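Local coordinates for CdnC (Chryseobacterium gregarium DSM 19109, PDB 7MGV), which is an ATP-grasp ligase that installs single and bicyclic omega-ester macrocycles in a ribosomally made precursor peptide, probably by ATP-dependent activation of carboxylates, at residues Leu64-Gln69 with Phe125-Ser130; Asn22-Ile27 with Glu41-Asn46. One frame throughout, in Å; residues are numbered along the deposited sequence.

Both contacts are buried meetings of a strand with a helix inside the pre-ATP-grasp region, and neither has a hydrogen bond between its segments. Contact 2 is purely aliphatic, three isoleucines between the parallel sheet and helix 35-46. Contact 1 sets a leucine and a threonine against one phenylalanine, and it lies at the subunit interface, where polar groups find partners on the second chain. Strand 22-28 links the two. Ile24 and Ile26 face helix 35-46, while Leu25 CD2 lies 4.1 Å from Phe127 CE2 and Ile27 CD1 lies 3.8 Å from Leu128 CD2, so helix 110-130 packs on the other face of the strand.

Contact 1 (Leu64-Gln69 with Phe125-Ser130); sequences LSTTFQ and FGFLES
Leu64 and Phe127 supply the apolar part of this contact, with Leu64 CD2 at 3.9 Å from Phe127 CD2. The other methyl, Leu64 CD1, stands over one face of the ring, about 4.5 Å from its centre, while CD2 lies past the CG-CD2 side of the ring. A chi1 of 174° swings Leu64 CG beside the carbonyl carbon, and the two methyls lie on the same side of the ring plane. The small buried area, 122 Å² for both sides together, matches a contact made by three residues.

The polar neighbour of the ring is Thr66, whose OG1 approaches Phe127 CD1 to 4.1 Å from an oblique direction. This is a loose approach and no bond; the hydroxyl has its hydrogen-bonding partners in Thr75 OG1 and Glu149 OE2 of the second subunit. Within the helix, Ser130 OG donates to Phe127 O at 2.6 Å. The C=O...OG angle is 118° and the donor is tilted 20° from the carbonyl plane, a bent approach made one turn along the helix. Ser130 OG also bonds Lys153 of the second subunit.

Thr75 of strand 72-78 and Leu86 touch both Leu64 and Phe127. Strand 63-69 pairs with 72-78 on one side and continues as an antiparallel ladder into the second subunit, while helix 110-130 supplies the phenylalanine.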
loop_
_atom_site.group_PDB
_atom_site.type_symbol
_atom_site.label_atom_id
_atom_site.label_comp_id
_atom_site.label_asym_id
_atom_site.label_seq_id
_atom_site.Cartn_x
_atom_site.Cartn_y
_atom_site.Cartn_z
ATOM N N LEU A 64 -5.564 10.659 19.112
ATOM C CA LEU A 64 -6.037 11.204 17.847
ATOM C C LEU A 64 -7.517 10.884 17.676
ATOM O O LEU A 64 -7.961 9.780 18.003
ATOM C CB LEU A 64 -5.231 10.630 16.678
ATOM C CG LEU A 64 -5.670 10.981 15.256
ATOM C CD1 LEU A 64 -5.330 12.426 14.919
ATOM C CD2 LEU A 64 -5.027 10.024 14.264
ATOM N N SER A 65 -8.287 11.844 17.163
ATOM C CA SER A 65 -9.715 11.601 16.988
ATOM C C SER A 65 -10.247 12.377 15.792
ATOM O O SER A 65 -10.062 13.594 15.708
ATOM C CB SER A 65 -10.496 11.985 18.252
ATOM O OG SER A 65 -11.852 12.258 17.934
ATOM N N THR A 66 -10.914 11.670 14.882
ATOM C CA THR A 66 -11.696 12.285 13.817
ATOM C C THR A 66 -13.174 12.018 14.072
ATOM O O THR A 66 -13.573 10.874 14.313
ATOM C CB THR A 66 -11.295 11.748 12.441
ATOM O OG1 THR A 66 -9.977 12.198 12.112
ATOM C CG2 THR A 66 -12.264 12.248 11.378
ATOM N N THR A 67 -13.979 13.076 14.017
ATOM C CA THR A 67 -15.401 13.013 14.308
ATOM C C THR A 67 -16.181 13.701 13.198
ATOM O O THR A 67 -15.730 14.704 12.636
ATOM C CB THR A 67 -15.729 13.676 15.656
ATOM O OG1 THR A 67 -14.657 13.450 16.582
ATOM C CG2 THR A 67 -17.014 13.105 16.230
ATOM N N PHE A 68 -17.349 13.150 12.880
ATOM C CA PHE A 68 -18.292 13.766 11.954
ATOM C C PHE A 68 -19.602 13.985 12.699
ATOM O O PHE A 68 -20.349 13.030 12.946
ATOM C CB PHE A 68 -18.508 12.904 10.712
ATOM C CG PHE A 68 -19.537 13.456 9.766
ATOM C CD1 PHE A 68 -19.269 14.588 9.013
ATOM C CD2 PHE A 68 -20.775 12.849 9.633
ATOM C CE1 PHE A 68 -20.213 15.101 8.142
ATOM C CE2 PHE A 68 -21.725 13.359 8.764
ATOM C CZ PHE A 68 -21.442 14.484 8.017
ATOM N N GLN A 69 -19.878 15.235 13.054
ATOM C CA GLN A 69 -21.072 15.587 13.808
ATOM C C GLN A 69 -21.751 16.789 13.171
ATOM O O GLN A 69 -21.088 17.764 12.801
ATOM C CB GLN A 69 -20.740 15.898 15.273
ATOM C CG GLN A 69 -20.477 14.671 16.127
ATOM C CD GLN A 69 -19.998 15.025 17.522
ATOM O OE1 GLN A 69 -19.599 16.160 17.783
ATOM N NE2 GLN A 69 -20.035 14.054 18.426
ATOM N N PHE A 125 -2.940 5.102 9.185
ATOM C CA PHE A 125 -2.752 5.230 7.744
ATOM C C PHE A 125 -4.025 5.710 7.058
ATOM O O PHE A 125 -3.956 6.435 6.062
ATOM C CB PHE A 125 -2.300 3.896 7.146
ATOM C CG PHE A 125 -0.857 3.560 7.417
ATOM C CD1 PHE A 125 -0.073 4.371 8.224
ATOM C CD2 PHE A 125 -0.285 2.426 6.863
ATOM C CE1 PHE A 125 1.250 4.056 8.472
ATOM C CE2 PHE A 125 1.038 2.105 7.107
ATOM C CZ PHE A 125 1.806 2.921 7.913
ATOM N N GLY A 126 -5.195 5.339 7.584
ATOM C CA GLY A 126 -6.436 5.806 6.997
ATOM C C GLY A 126 -6.652 7.287 7.220
ATOM O O GLY A 126 -7.118 7.996 6.322
ATOM N N PHE A 127 -6.329 7.775 8.421
ATOM C CA PHE A 127 -6.337 9.218 8.639
ATOM C C PHE A 127 -5.396 9.913 7.663
ATOM O O PHE A 127 -5.770 10.900 7.019
ATOM C CB PHE A 127 -5.947 9.555 10.076
ATOM C CG PHE A 127 -5.545 10.991 10.260
ATOM C CD1 PHE A 127 -6.449 12.014 10.012
ATOM C CD2 PHE A 127 -4.260 11.323 10.655
ATOM C CE1 PHE A 127 -6.082 13.337 10.167
ATOM C CE2 PHE A 127 -3.887 12.647 10.812
ATOM C CZ PHE A 127 -4.801 13.654 10.569
ATOM N N LEU A 128 -4.168 9.403 7.536
ATOM C CA LEU A 128 -3.189 10.043 6.658
ATOM C C LEU A 128 -3.656 10.044 5.205
ATOM O O LEU A 128 -3.383 10.992 4.459
ATOM C CB LEU A 128 -1.832 9.353 6.793
ATOM C CG LEU A 128 -1.151 9.549 8.151
ATOM C CD1 LEU A 128 0.157 8.779 8.227
ATOM C CD2 LEU A 128 -0.920 11.028 8.422
ATOM N N GLU A 129 -4.358 8.990 4.782
ATOM C CA GLU A 129 -4.937 8.975 3.441
ATOM C C GLU A 129 -6.063 9.994 3.314
ATOM O O GLU A 129 -6.176 10.680 2.290
ATOM C CB GLU A 129 -5.456 7.576 3.106
ATOM C CG GLU A 129 -4.391 6.597 2.657
ATOM C CD GLU A 129 -3.891 6.884 1.258
ATOM O OE1 GLU A 129 -4.669 7.414 0.437
ATOM O OE2 GLU A 129 -2.712 6.579 0.981
ATOM N N SER A 130 -6.905 10.106 4.345
ATOM C CA SER A 130 -8.104 10.934 4.272
ATOM C C SER A 130 -7.798 12.420 4.138
ATOM O O SER A 130 -8.673 13.178 3.707
ATOM C CB SER A 130 -8.973 10.700 5.508
ATOM O OG SER A 130 -8.354 11.225 6.668
#

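Contact 2 (Asn22-Ile27 with Glu41-Asn46)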
loop_
_atom_site.group_PDB
_atom_site.type_symbol
_atom_site.label_atom_id
_atom_site.label_comp_id
_atom_site.label_asym_id
_atom_site.label_seq_id
_atom_site.Cartn_x
_atom_site.Cartn_y
_atom_site.Cartn_z
ATOM N N ASN A 22 -0.975 29.504 9.142
ATOM C CA ASN A 22 -1.110 28.281 8.363
ATOM C C ASN A 22 -0.437 27.121 9.086
ATOM O O ASN A 22 0.734 27.209 9.469
ATOM C CB ASN A 22 -0.503 28.467 6.973
ATOM C CG ASN A 22 -1.557 28.665 5.902
ATOM O OD1 ASN A 22 -2.682 29.072 6.189
ATOM N ND2 ASN A 22 -1.196 28.378 4.657
ATOM N N LYS A 23 -1.180 26.035 9.273
ATOM C CA LYS A 23 -0.709 24.885 10.031
ATOM C C LYS A 23 -0.223 23.791 9.091
ATOM O O LYS A 23 -0.873 23.483 8.087
ATOM C CB LYS A 23 -1.817 24.343 10.936
ATOM C CG LYS A 23 -2.193 25.283 12.068
ATOM C CD LYS A 23 -3.216 24.653 12.995
ATOM C CE LYS A 23 -4.580 24.570 12.332
ATOM N NZ LYS A 23 -5.604 24.007 13.252
ATOM N N ILE A 24 0.925 23.205 9.425
ATOM C CA ILE A 24 1.567 22.181 8.609
ATOM C C ILE A 24 1.805 20.961 9.490
ATOM O O ILE A 24 2.614 21.015 10.424
ATOM C CB ILE A 24 2.882 22.671 7.992
ATOM C CG1 ILE A 24 2.615 23.828 7.026
ATOM C CG2 ILE A 24 3.602 21.527 7.289
ATOM C CD1 ILE A 24 3.854 24.348 6.342
ATOM N N LEU A 25 1.107 19.868 9.194
ATOM C CA LEU A 25 1.286 18.625 9.932
ATOM C C LEU A 25 2.507 17.879 9.410
ATOM O O LEU A 25 2.674 17.715 8.197
ATOM C CB LEU A 25 0.040 17.752 9.813
ATOM C CG LEU A 25 0.038 16.467 10.641
ATOM C CD1 LEU A 25 -0.061 16.780 12.127
ATOM C CD2 LEU A 25 -1.093 15.550 10.202
ATOM N N ILE A 26 3.364 17.431 10.323
ATOM C CA ILE A 26 4.558 16.666 9.983
ATOM C C ILE A 26 4.533 15.361 10.764
ATOM O O ILE A 26 4.422 15.371 11.996
ATOM C CB ILE A 26 5.847 17.453 10.279
ATOM C CG1 ILE A 26 5.929 18.702 9.398
ATOM C CG2 ILE A 26 7.066 16.568 10.068
ATOM C CD1 ILE A 26 7.241 19.445 9.517
ATOM N N ILE A 27 4.639 14.245 10.049
ATOM C CA ILE A 27 4.659 12.916 10.648
ATOM C C ILE A 27 6.107 12.449 10.730
ATOM O O ILE A 27 6.805 12.385 9.709
ATOM C CB ILE A 27 3.807 11.924 9.840
ATOM C CG1 ILE A 27 2.450 12.541 9.494
ATOM C CG2 ILE A 27 3.633 10.623 10.609
ATOM C CD1 ILE A 27 1.540 12.732 10.685
ATOM N N GLU A 41 12.591 25.253 11.249
ATOM C CA GLU A 41 13.075 26.628 11.353
ATOM C C GLU A 41 12.688 27.441 10.122
ATOM O O GLU A 41 12.213 28.581 10.232
ATOM C CB GLU A 41 14.592 26.634 11.547
ATOM C CG GLU A 41 15.273 27.908 11.067
ATOM C CD GLU A 41 16.784 27.839 11.160
ATOM O OE1 GLU A 41 17.302 26.936 11.850
ATOM O OE2 GLU A 41 17.456 28.688 10.538
ATOM N N TYR A 42 12.883 26.864 8.934
ATOM C CA TYR A 42 12.563 27.591 7.712
ATOM C C TYR A 42 11.057 27.750 7.530
ATOM O O TYR A 42 10.609 28.740 6.938
ATOM C CB TYR A 42 13.190 26.891 6.509
ATOM C CG TYR A 42 14.669 27.167 6.359
ATOM C CD1 TYR A 42 15.181 28.438 6.582
ATOM C CD2 TYR A 42 15.551 26.159 5.998
ATOM C CE1 TYR A 42 16.532 28.698 6.446
ATOM C CE2 TYR A 42 16.904 26.408 5.859
ATOM C CZ TYR A 42 17.388 27.680 6.085
ATOM O OH TYR A 42 18.733 27.933 5.949
ATOM N N ILE A 43 10.260 26.809 8.045
ATOM C CA ILE A 43 8.810 26.983 8.020
ATOM C C ILE A 43 8.393 28.091 8.980
ATOM O O ILE A 43 7.504 28.895 8.674
ATOM C CB ILE A 43 8.101 25.655 8.346
ATOM C CG1 ILE A 43 8.270 24.657 7.199
ATOM C CG2 ILE A 43 6.620 25.889 8.608
ATOM C CD1 ILE A 43 7.754 23.268 7.516
ATOM N N ASP A 44 9.029 28.152 10.154
ATOM C CA ASP A 44 8.751 29.221 11.108
ATOM C C ASP A 44 9.040 30.583 10.495
ATOM O O ASP A 44 8.240 31.520 10.621
ATOM C CB ASP A 44 9.577 29.020 12.380
ATOM C CG ASP A 44 9.038 27.908 13.257
ATOM O OD1 ASP A 44 7.993 27.323 12.905
ATOM O OD2 ASP A 44 9.659 27.621 14.303
ATOM N N LYS A 45 10.186 30.705 9.821
ATOM C CA LYS A 45 10.497 31.956 9.138
ATOM C C LYS A 45 9.489 32.226 8.018
ATOM O O LYS A 45 9.054 33.369 7.823
ATOM C CB LYS A 45 11.933 31.907 8.608
ATOM C CG LYS A 45 12.717 33.225 8.725
ATOM C CD LYS A 45 11.920 34.379 8.122
ATOM C CE LYS A 45 12.764 35.551 7.676
ATOM N NZ LYS A 45 11.874 36.647 7.209
ATOM N N ASN A 46 9.073 31.182 7.293
ATOM C CA ASN A 46 8.081 31.357 6.236
ATOM C C ASN A 46 6.738 31.847 6.764
ATOM O O ASN A 46 5.899 32.276 5.965
ATOM C CB ASN A 46 7.895 30.047 5.469
ATOM C CG ASN A 46 8.987 29.819 4.439
ATOM O OD1 ASN A 46 9.950 30.582 4.363
ATOM N ND2 ASN A 46 8.835 28.773 3.633
#
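Ile43 meets Ile24 and Ile26 through its two branches. Its CG2 lies 3.9 Å from Ile24 CD1, a tip-to-tip meeting of methyl groups. Ile43 CD1 sits between the two strand methyls, 4.2 Å from Ile24 CD1 and 4.3 Å from Ile26 CD1, a looser approach. The helix thus presents one branched side chain to two strand residues spaced by two, both of which have CB directed toward it. All three isoleucines are buried, and together they account for the whole 109 Å² covered between the segments.

In Ile43, CG2 is anti to the backbone N and CG1 lies beside it (chi1 -70°), and with this torsion both branches face the strand. CG2 reaches Ile24 alone, whereas CD1 reaches the ends of both Ile24 and Ile26. Ile24 is extended beyond CG1 (chi2 -178°), which carries its CD1 across to the helix. The backbones remain well apart: Ile24 CA and Ile43 CA, the nearest pair, are 8.7 Å from each other.

Hydrogen bonding serves each element separately. Lys45 N donates to Glu41 O at 3.0 Å and Asn46 N to Tyr42 O at 2.9 Å, keeping the turn that bears Ile43 helical. The strand bonds through its backbone to 48-54 on one side and, at Lys23 and Leu25, to Ser90 and Thr91 on the other. Val50 of strand 48-54 and Ala338 of helix 332-341 also touch Ile43, and Tyr42 OH bonds Glu330 O.

Strand 22-28, helix 35-46 and strand 48-54 form a beta-alpha-beta crossover, with the two strands parallel and adjacent. An aliphatic seam between the first strand and the connecting helix is the usual core of such a unit, here within the MvdD-type pre-ATP-grasp region.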